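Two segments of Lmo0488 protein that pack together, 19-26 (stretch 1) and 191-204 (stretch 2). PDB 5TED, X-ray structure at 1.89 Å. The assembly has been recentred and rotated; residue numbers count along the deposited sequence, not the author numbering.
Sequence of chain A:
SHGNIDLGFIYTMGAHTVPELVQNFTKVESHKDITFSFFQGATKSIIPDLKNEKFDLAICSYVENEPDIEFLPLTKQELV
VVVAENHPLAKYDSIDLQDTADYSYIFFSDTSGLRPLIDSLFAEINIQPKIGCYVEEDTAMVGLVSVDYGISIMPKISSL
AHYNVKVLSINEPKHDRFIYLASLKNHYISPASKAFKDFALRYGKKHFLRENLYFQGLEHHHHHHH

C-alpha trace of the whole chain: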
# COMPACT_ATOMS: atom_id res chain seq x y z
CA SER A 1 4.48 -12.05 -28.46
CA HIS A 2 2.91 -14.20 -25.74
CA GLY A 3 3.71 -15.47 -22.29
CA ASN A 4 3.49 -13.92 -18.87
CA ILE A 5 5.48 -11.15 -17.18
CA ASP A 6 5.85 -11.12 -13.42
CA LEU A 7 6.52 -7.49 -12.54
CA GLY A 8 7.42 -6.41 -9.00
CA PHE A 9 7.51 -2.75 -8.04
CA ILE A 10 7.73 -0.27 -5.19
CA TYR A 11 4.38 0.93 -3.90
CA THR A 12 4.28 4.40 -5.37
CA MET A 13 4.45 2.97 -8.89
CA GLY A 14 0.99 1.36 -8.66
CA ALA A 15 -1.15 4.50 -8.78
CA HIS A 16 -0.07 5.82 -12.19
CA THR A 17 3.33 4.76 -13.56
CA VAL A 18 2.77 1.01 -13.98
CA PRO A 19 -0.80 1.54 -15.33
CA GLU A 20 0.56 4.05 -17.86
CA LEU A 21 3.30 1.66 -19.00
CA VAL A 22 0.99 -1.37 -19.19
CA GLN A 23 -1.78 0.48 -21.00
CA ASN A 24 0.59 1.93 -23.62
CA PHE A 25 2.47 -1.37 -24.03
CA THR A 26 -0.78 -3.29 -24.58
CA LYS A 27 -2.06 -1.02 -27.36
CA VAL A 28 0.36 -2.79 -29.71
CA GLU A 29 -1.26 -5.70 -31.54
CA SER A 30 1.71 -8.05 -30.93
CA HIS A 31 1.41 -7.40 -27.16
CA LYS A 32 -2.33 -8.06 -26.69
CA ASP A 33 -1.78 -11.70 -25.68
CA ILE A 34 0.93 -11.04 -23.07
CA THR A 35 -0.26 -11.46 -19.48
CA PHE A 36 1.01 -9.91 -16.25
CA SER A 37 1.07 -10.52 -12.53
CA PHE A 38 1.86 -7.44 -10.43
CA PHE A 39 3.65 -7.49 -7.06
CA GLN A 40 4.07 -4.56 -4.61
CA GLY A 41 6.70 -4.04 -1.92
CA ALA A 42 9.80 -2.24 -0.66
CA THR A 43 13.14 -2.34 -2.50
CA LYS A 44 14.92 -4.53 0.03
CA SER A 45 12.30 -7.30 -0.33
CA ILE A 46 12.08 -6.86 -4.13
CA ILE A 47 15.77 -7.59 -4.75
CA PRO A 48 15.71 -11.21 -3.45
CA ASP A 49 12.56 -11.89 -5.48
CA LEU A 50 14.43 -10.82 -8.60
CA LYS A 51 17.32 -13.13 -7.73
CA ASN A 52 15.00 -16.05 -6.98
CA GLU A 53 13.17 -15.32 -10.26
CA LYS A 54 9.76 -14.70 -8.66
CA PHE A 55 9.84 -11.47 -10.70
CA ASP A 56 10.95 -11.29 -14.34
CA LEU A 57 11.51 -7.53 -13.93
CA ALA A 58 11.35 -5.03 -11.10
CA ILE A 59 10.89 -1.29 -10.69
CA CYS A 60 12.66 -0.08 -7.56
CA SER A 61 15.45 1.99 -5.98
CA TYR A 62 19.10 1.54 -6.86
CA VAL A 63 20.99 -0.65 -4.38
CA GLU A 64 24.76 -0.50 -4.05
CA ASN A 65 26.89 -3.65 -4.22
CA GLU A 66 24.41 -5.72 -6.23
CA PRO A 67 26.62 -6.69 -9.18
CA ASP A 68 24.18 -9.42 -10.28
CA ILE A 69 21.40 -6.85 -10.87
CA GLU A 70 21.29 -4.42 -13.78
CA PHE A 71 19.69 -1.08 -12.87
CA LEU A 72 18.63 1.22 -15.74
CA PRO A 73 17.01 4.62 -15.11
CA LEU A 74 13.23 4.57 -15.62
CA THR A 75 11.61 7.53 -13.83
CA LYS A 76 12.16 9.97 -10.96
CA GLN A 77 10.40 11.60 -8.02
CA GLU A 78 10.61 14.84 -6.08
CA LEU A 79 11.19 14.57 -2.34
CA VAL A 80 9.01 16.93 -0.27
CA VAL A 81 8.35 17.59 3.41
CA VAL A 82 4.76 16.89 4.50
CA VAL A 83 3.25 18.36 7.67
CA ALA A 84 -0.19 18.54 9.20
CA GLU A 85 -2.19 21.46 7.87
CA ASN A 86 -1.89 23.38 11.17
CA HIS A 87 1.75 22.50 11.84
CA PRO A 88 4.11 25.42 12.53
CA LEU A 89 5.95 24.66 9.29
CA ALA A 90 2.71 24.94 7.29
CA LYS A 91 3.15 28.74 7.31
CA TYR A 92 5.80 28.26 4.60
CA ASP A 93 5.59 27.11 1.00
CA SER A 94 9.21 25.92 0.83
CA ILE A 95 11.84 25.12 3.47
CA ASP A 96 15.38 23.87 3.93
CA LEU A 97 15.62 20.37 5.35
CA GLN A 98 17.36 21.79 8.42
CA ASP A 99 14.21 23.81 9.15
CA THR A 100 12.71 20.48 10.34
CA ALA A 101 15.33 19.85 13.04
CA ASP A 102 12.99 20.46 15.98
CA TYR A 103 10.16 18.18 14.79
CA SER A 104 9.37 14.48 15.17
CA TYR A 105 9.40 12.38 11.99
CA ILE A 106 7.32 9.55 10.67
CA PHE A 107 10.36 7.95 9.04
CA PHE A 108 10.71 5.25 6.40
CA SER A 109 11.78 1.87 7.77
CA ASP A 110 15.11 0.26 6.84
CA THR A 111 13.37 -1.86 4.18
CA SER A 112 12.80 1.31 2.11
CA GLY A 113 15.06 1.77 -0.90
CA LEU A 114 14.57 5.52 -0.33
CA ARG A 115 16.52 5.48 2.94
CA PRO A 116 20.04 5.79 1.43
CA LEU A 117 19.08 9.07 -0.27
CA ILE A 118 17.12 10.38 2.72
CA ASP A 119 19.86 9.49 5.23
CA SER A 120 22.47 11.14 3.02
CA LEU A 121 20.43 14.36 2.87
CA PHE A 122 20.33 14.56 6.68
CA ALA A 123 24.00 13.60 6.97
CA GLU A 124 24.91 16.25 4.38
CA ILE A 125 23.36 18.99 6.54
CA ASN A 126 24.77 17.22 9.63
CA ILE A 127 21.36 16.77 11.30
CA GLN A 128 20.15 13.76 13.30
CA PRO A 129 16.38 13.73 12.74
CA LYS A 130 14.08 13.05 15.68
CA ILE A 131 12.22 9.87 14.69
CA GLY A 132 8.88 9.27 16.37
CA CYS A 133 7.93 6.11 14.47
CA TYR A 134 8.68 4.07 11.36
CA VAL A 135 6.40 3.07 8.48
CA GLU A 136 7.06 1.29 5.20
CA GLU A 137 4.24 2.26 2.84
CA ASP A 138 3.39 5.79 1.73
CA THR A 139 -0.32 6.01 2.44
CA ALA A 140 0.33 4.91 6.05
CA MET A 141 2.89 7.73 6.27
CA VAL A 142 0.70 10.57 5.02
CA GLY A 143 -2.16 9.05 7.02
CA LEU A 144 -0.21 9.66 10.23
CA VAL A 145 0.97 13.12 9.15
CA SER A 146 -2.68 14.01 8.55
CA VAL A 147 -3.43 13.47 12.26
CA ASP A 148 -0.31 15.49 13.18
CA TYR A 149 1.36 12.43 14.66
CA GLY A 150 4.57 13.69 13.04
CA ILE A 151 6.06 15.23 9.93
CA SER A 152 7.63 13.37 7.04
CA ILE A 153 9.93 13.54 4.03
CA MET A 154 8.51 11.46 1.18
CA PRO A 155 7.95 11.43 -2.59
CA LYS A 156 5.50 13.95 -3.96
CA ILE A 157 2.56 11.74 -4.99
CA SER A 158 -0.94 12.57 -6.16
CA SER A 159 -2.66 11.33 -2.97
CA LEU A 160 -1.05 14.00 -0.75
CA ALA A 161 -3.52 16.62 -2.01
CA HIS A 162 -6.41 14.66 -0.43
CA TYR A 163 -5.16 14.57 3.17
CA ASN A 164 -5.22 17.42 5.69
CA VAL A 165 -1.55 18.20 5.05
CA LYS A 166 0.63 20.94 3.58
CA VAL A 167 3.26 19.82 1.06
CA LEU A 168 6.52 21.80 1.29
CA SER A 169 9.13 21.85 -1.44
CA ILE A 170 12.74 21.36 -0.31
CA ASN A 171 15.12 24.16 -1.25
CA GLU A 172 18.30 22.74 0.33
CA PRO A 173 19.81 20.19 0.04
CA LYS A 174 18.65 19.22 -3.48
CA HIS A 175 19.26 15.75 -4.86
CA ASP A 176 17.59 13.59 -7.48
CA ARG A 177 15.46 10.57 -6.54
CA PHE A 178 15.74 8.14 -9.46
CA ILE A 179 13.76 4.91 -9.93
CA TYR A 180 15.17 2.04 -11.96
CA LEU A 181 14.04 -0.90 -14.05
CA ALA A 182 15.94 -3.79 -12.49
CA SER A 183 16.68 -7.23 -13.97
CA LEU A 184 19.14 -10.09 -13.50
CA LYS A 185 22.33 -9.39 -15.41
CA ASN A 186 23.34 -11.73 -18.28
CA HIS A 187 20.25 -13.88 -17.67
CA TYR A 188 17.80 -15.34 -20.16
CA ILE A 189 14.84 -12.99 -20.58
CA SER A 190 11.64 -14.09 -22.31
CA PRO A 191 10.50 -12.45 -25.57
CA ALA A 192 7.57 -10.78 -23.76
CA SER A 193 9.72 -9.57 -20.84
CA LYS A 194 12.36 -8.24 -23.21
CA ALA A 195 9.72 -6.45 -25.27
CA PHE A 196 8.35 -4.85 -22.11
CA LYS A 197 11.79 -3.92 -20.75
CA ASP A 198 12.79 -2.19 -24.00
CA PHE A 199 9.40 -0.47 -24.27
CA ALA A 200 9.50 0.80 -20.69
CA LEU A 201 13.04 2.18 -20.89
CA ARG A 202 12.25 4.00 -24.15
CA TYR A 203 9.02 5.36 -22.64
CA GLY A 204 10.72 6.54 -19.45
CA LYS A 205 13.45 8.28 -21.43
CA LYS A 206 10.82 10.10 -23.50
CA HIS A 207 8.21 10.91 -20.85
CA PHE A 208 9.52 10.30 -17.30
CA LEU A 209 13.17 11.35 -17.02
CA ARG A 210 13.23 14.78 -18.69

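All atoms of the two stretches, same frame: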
# COMPACT_ATOMS: atom_id res chain seq x y z
N PRO A 19 0.37 1.48 -14.42
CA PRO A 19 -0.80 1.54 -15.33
C PRO A 19 -0.51 2.22 -16.66
O PRO A 19 -0.93 1.72 -17.71
CB PRO A 19 -1.82 2.36 -14.51
CG PRO A 19 -1.45 2.07 -13.07
CD PRO A 19 0.05 1.99 -13.07
N GLU A 20 0.22 3.34 -16.63
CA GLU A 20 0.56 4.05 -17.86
C GLU A 20 1.42 3.20 -18.78
O GLU A 20 1.20 3.15 -20.00
CB GLU A 20 1.27 5.36 -17.53
CG GLU A 20 1.53 6.26 -18.79
CD GLU A 20 2.13 7.64 -18.43
OE1 GLU A 20 2.22 7.97 -17.23
OE2 GLU A 20 2.49 8.39 -19.36
N LEU A 21 2.44 2.54 -18.22
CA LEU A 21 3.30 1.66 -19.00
C LEU A 21 2.53 0.47 -19.57
O LEU A 21 2.67 0.13 -20.75
CB LEU A 21 4.45 1.16 -18.12
CG LEU A 21 5.52 2.19 -17.75
CD1 LEU A 21 6.45 1.64 -16.71
CD2 LEU A 21 6.34 2.59 -19.00
N VAL A 22 1.71 -0.18 -18.74
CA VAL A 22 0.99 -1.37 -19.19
C VAL A 22 -0.04 -1.01 -20.25
O VAL A 22 -0.18 -1.70 -21.26
CB VAL A 22 0.33 -2.05 -17.98
CG1 VAL A 22 -0.74 -3.04 -18.46
CG2 VAL A 22 1.38 -2.77 -17.13
N GLN A 23 -0.77 0.08 -20.04
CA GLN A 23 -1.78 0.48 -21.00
C GLN A 23 -1.15 0.80 -22.36
O GLN A 23 -1.62 0.34 -23.40
CB GLN A 23 -2.58 1.67 -20.45
CG GLN A 23 -3.85 2.00 -21.24
CD GLN A 23 -3.58 2.79 -22.50
OE1 GLN A 23 -2.71 3.65 -22.52
NE2 GLN A 23 -4.33 2.50 -23.55
N ASN A 24 -0.05 1.57 -22.36
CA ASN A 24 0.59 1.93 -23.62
C ASN A 24 1.26 0.72 -24.27
O ASN A 24 1.17 0.54 -25.49
CB ASN A 24 1.59 3.06 -23.40
CG ASN A 24 0.93 4.44 -23.38
OD1 ASN A 24 0.68 5.02 -24.44
ND2 ASN A 24 0.65 4.97 -22.19
N PHE A 25 1.90 -0.13 -23.48
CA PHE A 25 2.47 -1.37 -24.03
C PHE A 25 1.42 -2.21 -24.74
O PHE A 25 1.66 -2.73 -25.84
CB PHE A 25 3.11 -2.16 -22.88
CG PHE A 25 3.77 -3.44 -23.31
CD1 PHE A 25 4.98 -3.41 -23.97
CD2 PHE A 25 3.23 -4.67 -22.96
CE1 PHE A 25 5.62 -4.58 -24.33
CE2 PHE A 25 3.87 -5.85 -23.30
CZ PHE A 25 5.07 -5.80 -24.00
N THR A 26 0.25 -2.35 -24.13
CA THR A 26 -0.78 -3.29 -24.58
C THR A 26 -1.58 -2.77 -25.76
O THR A 26 -2.39 -3.53 -26.32
CB THR A 26 -1.71 -3.65 -23.41
OG1 THR A 26 -0.92 -4.19 -22.34
CG2 THR A 26 -2.74 -4.71 -23.83
N PRO A 191 10.83 -13.45 -24.54
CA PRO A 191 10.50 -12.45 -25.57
C PRO A 191 9.54 -11.38 -25.07
O PRO A 191 9.73 -10.20 -25.38
CB PRO A 191 9.91 -13.30 -26.70
CG PRO A 191 10.57 -14.65 -26.52
CD PRO A 191 10.66 -14.83 -25.04
N ALA A 192 8.51 -11.77 -24.30
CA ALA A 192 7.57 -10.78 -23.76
C ALA A 192 8.25 -9.85 -22.77
O ALA A 192 8.07 -8.62 -22.83
CB ALA A 192 6.39 -11.50 -23.10
N SER A 193 9.06 -10.40 -21.85
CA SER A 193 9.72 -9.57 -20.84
C SER A 193 10.70 -8.61 -21.49
O SER A 193 10.81 -7.45 -21.09
CB SER A 193 10.45 -10.42 -19.80
OG SER A 193 9.55 -11.19 -19.04
N LYS A 194 11.45 -9.10 -22.48
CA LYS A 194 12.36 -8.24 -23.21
C LYS A 194 11.60 -7.13 -23.94
O LYS A 194 12.00 -5.97 -23.90
CB LYS A 194 13.19 -9.08 -24.18
CG LYS A 194 13.99 -8.29 -25.20
CD LYS A 194 15.12 -7.49 -24.56
CE LYS A 194 15.99 -6.81 -25.61
NZ LYS A 194 16.90 -5.80 -25.00
N ALA A 195 10.49 -7.48 -24.59
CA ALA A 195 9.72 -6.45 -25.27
C ALA A 195 9.25 -5.40 -24.28
O ALA A 195 9.34 -4.20 -24.56
CB ALA A 195 8.53 -7.08 -26.00
N PHE A 196 8.80 -5.82 -23.09
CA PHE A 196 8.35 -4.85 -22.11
C PHE A 196 9.50 -4.02 -21.55
O PHE A 196 9.35 -2.81 -21.34
CB PHE A 196 7.60 -5.53 -20.98
CG PHE A 196 7.04 -4.55 -19.99
CD1 PHE A 196 5.91 -3.82 -20.30
CD2 PHE A 196 7.67 -4.36 -18.76
CE1 PHE A 196 5.38 -2.90 -19.40
CE2 PHE A 196 7.15 -3.45 -17.85
CZ PHE A 196 6.01 -2.71 -18.17
N LYS A 197 10.63 -4.66 -21.25
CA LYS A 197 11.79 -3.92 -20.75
C LYS A 197 12.19 -2.82 -21.73
O LYS A 197 12.33 -1.65 -21.35
CB LYS A 197 12.96 -4.86 -20.50
CG LYS A 197 14.23 -4.18 -19.98
CD LYS A 197 15.40 -5.17 -19.92
CE LYS A 197 16.67 -4.52 -19.38
NZ LYS A 197 17.76 -5.54 -19.28
N ASP A 198 12.39 -3.18 -23.01
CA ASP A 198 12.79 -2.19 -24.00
C ASP A 198 11.74 -1.09 -24.14
O ASP A 198 12.07 0.10 -24.21
CB ASP A 198 13.02 -2.85 -25.35
CG ASP A 198 14.23 -3.78 -25.36
OD1 ASP A 198 15.05 -3.72 -24.41
OD2 ASP A 198 14.38 -4.54 -26.34
N PHE A 199 10.46 -1.47 -24.19
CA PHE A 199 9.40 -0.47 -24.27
C PHE A 199 9.45 0.49 -23.10
O PHE A 199 9.38 1.72 -23.29
CB PHE A 199 8.04 -1.15 -24.33
CG PHE A 199 6.92 -0.23 -23.98
CD1 PHE A 199 6.35 0.58 -24.94
CD2 PHE A 199 6.44 -0.17 -22.69
CE1 PHE A 199 5.33 1.45 -24.61
CE2 PHE A 199 5.42 0.69 -22.35
CZ PHE A 199 4.86 1.50 -23.31
N ALA A 200 9.56 -0.04 -21.88
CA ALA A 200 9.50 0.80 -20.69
C ALA A 200 10.68 1.75 -20.61
O ALA A 200 10.52 2.92 -20.25
CB ALA A 200 9.44 -0.07 -19.44
N LEU A 201 11.89 1.28 -20.94
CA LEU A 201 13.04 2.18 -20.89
C LEU A 201 12.92 3.31 -21.91
O LEU A 201 13.25 4.47 -21.62
CB LEU A 201 14.32 1.37 -21.12
CG LEU A 201 14.69 0.49 -19.92
CD1 LEU A 201 15.92 -0.36 -20.20
CD2 LEU A 201 14.91 1.35 -18.68
N ARG A 202 12.48 2.98 -23.13
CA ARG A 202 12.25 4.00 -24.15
C ARG A 202 11.20 5.00 -23.68
O ARG A 202 11.36 6.22 -23.85
CB ARG A 202 11.80 3.36 -25.46
CG ARG A 202 12.90 2.76 -26.33
CD ARG A 202 12.39 2.47 -27.77
NE ARG A 202 11.08 1.81 -27.80
CZ ARG A 202 10.89 0.49 -27.85
NH1 ARG A 202 11.94 -0.33 -27.88
NH2 ARG A 202 9.66 -0.01 -27.87
N TYR A 203 10.10 4.50 -23.11
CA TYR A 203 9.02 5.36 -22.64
C TYR A 203 9.48 6.28 -21.52
O TYR A 203 9.19 7.49 -21.53
CB TYR A 203 7.85 4.49 -22.15
CG TYR A 203 6.55 5.25 -22.03
CD1 TYR A 203 6.21 5.93 -20.86
CD2 TYR A 203 5.66 5.32 -23.11
CE1 TYR A 203 5.03 6.64 -20.75
CE2 TYR A 203 4.48 6.02 -23.02
CZ TYR A 203 4.16 6.68 -21.84
OH TYR A 203 2.97 7.40 -21.75
N GLY A 204 10.20 5.73 -20.55
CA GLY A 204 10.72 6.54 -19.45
C GLY A 204 11.67 7.62 -19.92
O GLY A 204 11.64 8.76 -19.45

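Residues 19-26 and 191-204, both helical, pack across each other with their axes 10.5 Å apart at closest approach and their N-to-C directions at 116°. The contact buries 529 Å² and rests mainly on Leu21 and Phe25 of the first helix, one turn apart, which pack against Ala195, Phe196, Phe199, Ala200 and Tyr203 on the second.

Phe25 has the largest area covered by the opposing stretch of any residue here, 103 Å². Its CA-to-CB bond points toward the second helix, and with chi1 near 180° (t) and chi2 at 74° the ring extends along the backbone of that helix, so that Phe25 CE1 lies 3.5 Å from Phe196 CA and 3.7 Å from Ala195 C. The ring lies against the main chain, and the Ala195 methyl also touches it, with Ala195 CB 4.2 Å from Phe25 CE1. Phe196, also t at chi1, stands over one face of this ring: its CB is 4.2 Å from the Phe25 ring centroid, 24° off the normal, and the edge of its own ring is directed at the same face. The two planes are almost perpendicular, at 87°, with centroids 5.1 Å apart and Phe196 CD1 3.7 Å from Phe25 CG.

Phe199 takes the t rotamer as well, with chi1 at 161°, which carries its ring against the backbone of the first helix. There Phe199 CZ comes within 3.4 Å of Phe25 N, and Phe199 CE2 within 3.2 Å of Leu21 O. These two backbone atoms are already joined by the helical hydrogen bond from Phe25 N to Leu21 O, so the ring packs on a turn whose polar groups are paired. Phe25 CB lies over the face of the Phe199 ring, 4.0 Å from its centroid, while Asn24 CB approaches the ring edge, 3.6 Å from Phe199 CZ. The Phe25 and Phe199 rings themselves meet obliquely, their planes at 58°.

Leu21 reaches the second helix by its conformation rather than by its starting direction. Its CA-to-CB bond points sideways, but the m,t rotamer seats the side chain in a hole among Phe196, Phe199, Ala200 and Tyr203. Leu21 CD2 is 3.8 Å from Tyr203 CD1, 4.0 Å from Phe199 CE2 and 4.1 Å from Ala200 CB, and Leu21 CB lies 4.2 Å from Phe196 CZ. Leu21 CD2 also lies 4.0 Å from Ala200 CA.

A polar contact completes the interface. Glu20 also starts sideways, and its extended t,t conformation delivers the carboxylate to Tyr203, whose OH donates a short hydrogen bond of 2.6 Å to Glu20 OE2. Asn24 ND2 lies 3.4 Å from the same Tyr203 OH, but the angle is too poor for a hydrogen bond. Instead, with chi1 at -82° (m), Asn24 turns its amide back along its own helix, where Asn24 ND2 donates to Glu20 O at 2.9 Å with a nearly straight angle of 166°.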